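Local coordinates for putative uncharacterized protein (Enterobacter cloacae, PDB 4HFK), which serves as Tai4, the type VI secretion immunity protein that binds the amidase effector Tae4 and inhibits it, at the interface of chains A and B. Residues are numbered along the deposited sequence; one frame, centred on the assembly and turned at random. Chains: chain A/B, Putative uncharacterized protein.

The interface of chains A and B. Residues chain A 6, 9, 17, 21, 40, 43-44; chain B 81, 84-85.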
ATOM      1  N   ILE A   6      -1.094   7.937 -12.794  1.00 11.83           N
ATOM      2  CA  ILE A   6      -1.075   8.590 -11.476  1.00 11.33           C
ATOM      3  C   ILE A   6      -2.010   9.806 -11.420  1.00 11.01           C
ATOM      4  O   ILE A   6      -2.636  10.093 -10.391  1.00 10.02           O
ATOM      5  CB  ILE A   6       0.353   8.996 -11.065  1.00 12.36           C
ATOM      6  CG1 ILE A   6       1.157   7.751 -10.699  1.00 19.00           C
ATOM      7  CG2 ILE A   6       0.327   9.905  -9.853  1.00 11.88           C
ATOM      8  CD1 ILE A   6       2.491   8.056 -10.031  1.00 13.33           C
ATOM      9  N   PHE A   9      -5.706   9.824  -9.964  1.00  7.30           N
ATOM     10  CA  PHE A   9      -6.002   9.817  -8.529  1.00  6.39           C
ATOM     11  C   PHE A   9      -6.287  11.249  -8.078  1.00  9.60           C
ATOM     12  O   PHE A   9      -5.859  12.205  -8.725  1.00  6.58           O
ATOM     13  CB  PHE A   9      -4.812   9.263  -7.728  1.00  7.25           C
ATOM     14  CG  PHE A   9      -4.542   7.795  -7.961  1.00  9.11           C
ATOM     15  CD1 PHE A   9      -4.887   6.858  -7.003  1.00  8.10           C
ATOM     16  CD2 PHE A   9      -3.948   7.357  -9.135  1.00  6.80           C
ATOM     17  CE1 PHE A   9      -4.655   5.503  -7.209  1.00  8.96           C
ATOM     18  CE2 PHE A   9      -3.710   5.998  -9.347  1.00 10.28           C
ATOM     19  CZ  PHE A   9      -4.059   5.077  -8.380  1.00 10.04           C
ATOM     20  N   ASN A  17      -1.083   8.022  -0.575  1.00  5.38           N
ATOM     21  CA  ASN A  17      -0.231   6.997  -1.155  1.00  7.78           C
ATOM     22  C   ASN A  17       1.249   7.300  -0.930  1.00  8.69           C
ATOM     23  O   ASN A  17       2.034   6.385  -0.670  1.00 10.38           O
ATOM     24  CB  ASN A  17      -0.572   6.800  -2.641  1.00  7.30           C
ATOM     25  CG  ASN A  17      -1.995   6.273  -2.832  1.00 12.58           C
ATOM     26  OD1 ASN A  17      -2.596   5.763  -1.882  1.00 10.27           O
ATOM     27  ND2 ASN A  17      -2.541   6.410  -4.045  1.00  8.61           N
ATOM     28  N   ASN A  21       3.380   4.564   1.041  1.00  7.87           N
ATOM     29  CA  ASN A  21       4.569   3.995   0.409  1.00 10.09           C
ATOM     30  C   ASN A  21       5.808   4.281   1.245  1.00 10.02           C
ATOM     31  O   ASN A  21       6.675   3.424   1.420  1.00 13.70           O
ATOM     32  CB  ASN A  21       4.763   4.556  -0.998  1.00  7.85           C
ATOM     33  CG  ASN A  21       3.776   3.997  -2.001  1.00 10.79           C
ATOM     34  OD1 ASN A  21       3.892   4.273  -3.199  1.00 12.26           O
ATOM     35  ND2 ASN A  21       2.790   3.222  -1.528  1.00  7.89           N
ATOM     36  N   SER A  40       8.925   4.659  -5.385  1.00  6.94           N
ATOM     37  CA  SER A  40       7.487   4.749  -5.595  1.00  7.67           C
ATOM     38  C   SER A  40       6.908   6.004  -4.939  1.00  7.86           C
ATOM     39  O   SER A  40       6.139   6.746  -5.568  1.00  7.78           O
ATOM     40  CB  SER A  40       6.802   3.490  -5.056  1.00  7.76           C
ATOM     41  OG  SER A  40       7.221   2.348  -5.791  1.00  9.29           O
ATOM     42  N   ALA A  43       7.337   9.196  -6.797  1.00  7.19           N
ATOM     43  CA  ALA A  43       6.444   9.411  -7.938  1.00  8.37           C
ATOM     44  C   ALA A  43       5.173  10.120  -7.484  1.00  7.78           C
ATOM     45  O   ALA A  43       4.664  11.003  -8.178  1.00  6.37           O
ATOM     46  CB  ALA A  43       6.099   8.102  -8.622  1.00  6.07           C
ATOM     47  N   TRP A  44       4.639   9.708  -6.332  1.00  8.20           N
ATOM     48  CA  TRP A  44       3.494  10.402  -5.748  1.00  6.55           C
ATOM     49  C   TRP A  44       3.894  11.830  -5.376  1.00  6.96           C
ATOM     50  O   TRP A  44       3.093  12.765  -5.504  1.00  7.71           O
ATOM     51  CB  TRP A  44       2.976   9.669  -4.503  1.00  5.44           C
ATOM     52  CG  TRP A  44       2.472   8.263  -4.764  1.00  9.83           C
ATOM     53  CD1 TRP A  44       3.022   7.088  -4.308  1.00  7.94           C
ATOM     54  CD2 TRP A  44       1.319   7.894  -5.536  1.00  8.35           C
ATOM     55  NE1 TRP A  44       2.276   6.023  -4.749  1.00  7.07           N
ATOM     56  CE2 TRP A  44       1.229   6.486  -5.506  1.00  7.21           C
ATOM     57  CE3 TRP A  44       0.351   8.618  -6.242  1.00  7.69           C
ATOM     58  CZ2 TRP A  44       0.201   5.782  -6.164  1.00  8.27           C
ATOM     59  CZ3 TRP A  44      -0.666   7.921  -6.901  1.00  9.10           C
ATOM     60  CH2 TRP A  44      -0.731   6.515  -6.855  1.00  9.43           C
TER
ATOM     61  N   LEU B  81       4.602   1.052  -6.152  1.00  8.22           N
ATOM     62  CA  LEU B  81       3.692   1.896  -6.931  1.00  9.57           C
ATOM     63  C   LEU B  81       2.724   1.028  -7.737  1.00  8.79           C
ATOM     64  O   LEU B  81       1.512   1.224  -7.667  1.00  8.02           O
ATOM     65  CB  LEU B  81       4.472   2.837  -7.852  1.00  6.38           C
ATOM     66  CG  LEU B  81       3.695   3.697  -8.862  1.00 14.45           C
ATOM     67  CD1 LEU B  81       2.571   4.489  -8.216  1.00  8.66           C
ATOM     68  CD2 LEU B  81       4.651   4.653  -9.574  1.00  8.83           C
ATOM     69  N   THR B  84      -0.407  -0.331  -6.031  1.00  6.90           N
ATOM     70  CA  THR B  84      -1.502   0.621  -5.873  1.00  8.10           C
ATOM     71  C   THR B  84      -2.250   0.812  -7.190  1.00  9.28           C
ATOM     72  O   THR B  84      -3.478   0.892  -7.202  1.00  9.44           O
ATOM     73  CB  THR B  84      -1.004   1.986  -5.357  1.00 12.64           C
ATOM     74  OG1 THR B  84      -0.443   1.819  -4.053  1.00 16.01           O
ATOM     75  CG2 THR B  84      -2.151   2.994  -5.258  1.00 11.90           C
ATOM     76  N   LEU B  85      -1.512   0.892  -8.301  1.00  6.75           N
ATOM     77  CA  LEU B  85      -2.135   1.087  -9.608  1.00  8.33           C
ATOM     78  C   LEU B  85      -3.040  -0.107  -9.932  1.00 10.16           C
ATOM     79  O   LEU B  85      -4.157   0.053 -10.432  1.00  8.76           O
ATOM     80  CB  LEU B  85      -1.063   1.261 -10.694  1.00 10.14           C
ATOM     81  CG  LEU B  85      -0.074   2.418 -10.504  1.00  7.47           C
ATOM     82  CD1 LEU B  85       0.867   2.520 -11.698  1.00  8.21           C
ATOM     83  CD2 LEU B  85      -0.832   3.729 -10.309  1.00 10.27           C
TER
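B:Leu81 lays one methyl on the indole of A:Trp44, and this contact lies at the middle of a mostly apolar patch where helix 79-87 of chain B meets helices 11-27 and 31-47 of chain A. CD1 of the leucine sits over the rim of the ring, 3.4 Å from CZ2 of A:Trp44. CG of B:Leu81, anti to the backbone N (chi1 173°), carries the side chain toward chain A, and chi2 of 52° turns CD1 onto the indole and CD2 toward the methyl CB of A:Ala43. CD1 of A:Ile6 is close to both branches, its side chain at about a right angle to the leucine.

The indole is held from several sides within its own chain. CB of A:Asn17 covers the face opposite the leucine. Along the edge, NE1 donates to the side-chain carbonyl OD1 of A:Asn21 at 2.8 Å; the oxygen lies in the ring plane, although the N-H approaches from above the amide plane. The far rim points into the face of A:Phe9, placing CH2 of A:Trp44 3.8 Å above the phenyl centre. These contacts should limit rotation of the tryptophan and present a firm surface to the partner.

B:Thr84 meets the benzo end of that indole tip to tip, its methyl anti to the backbone N. CG2 of B:Thr84 lies 3.6 Å from the amide ND2 of A:Asn17 and also nears CE1 of A:Phe9. Farther round the same phenyl rim, CD2 of B:Leu85 packs 3.8 Å from CE2 of A:Phe9, the two side chains crossing roughly at right angles.

A polar link borders the patch: the backbone N of B:Leu81, in the first turn of its helix, donates to the hydroxyl OG of A:Ser40 at 2.9 Å. Repeated by two-fold symmetry, the patch joins two copies of Tai4 and probably helps hold an immunity-protein dimer together.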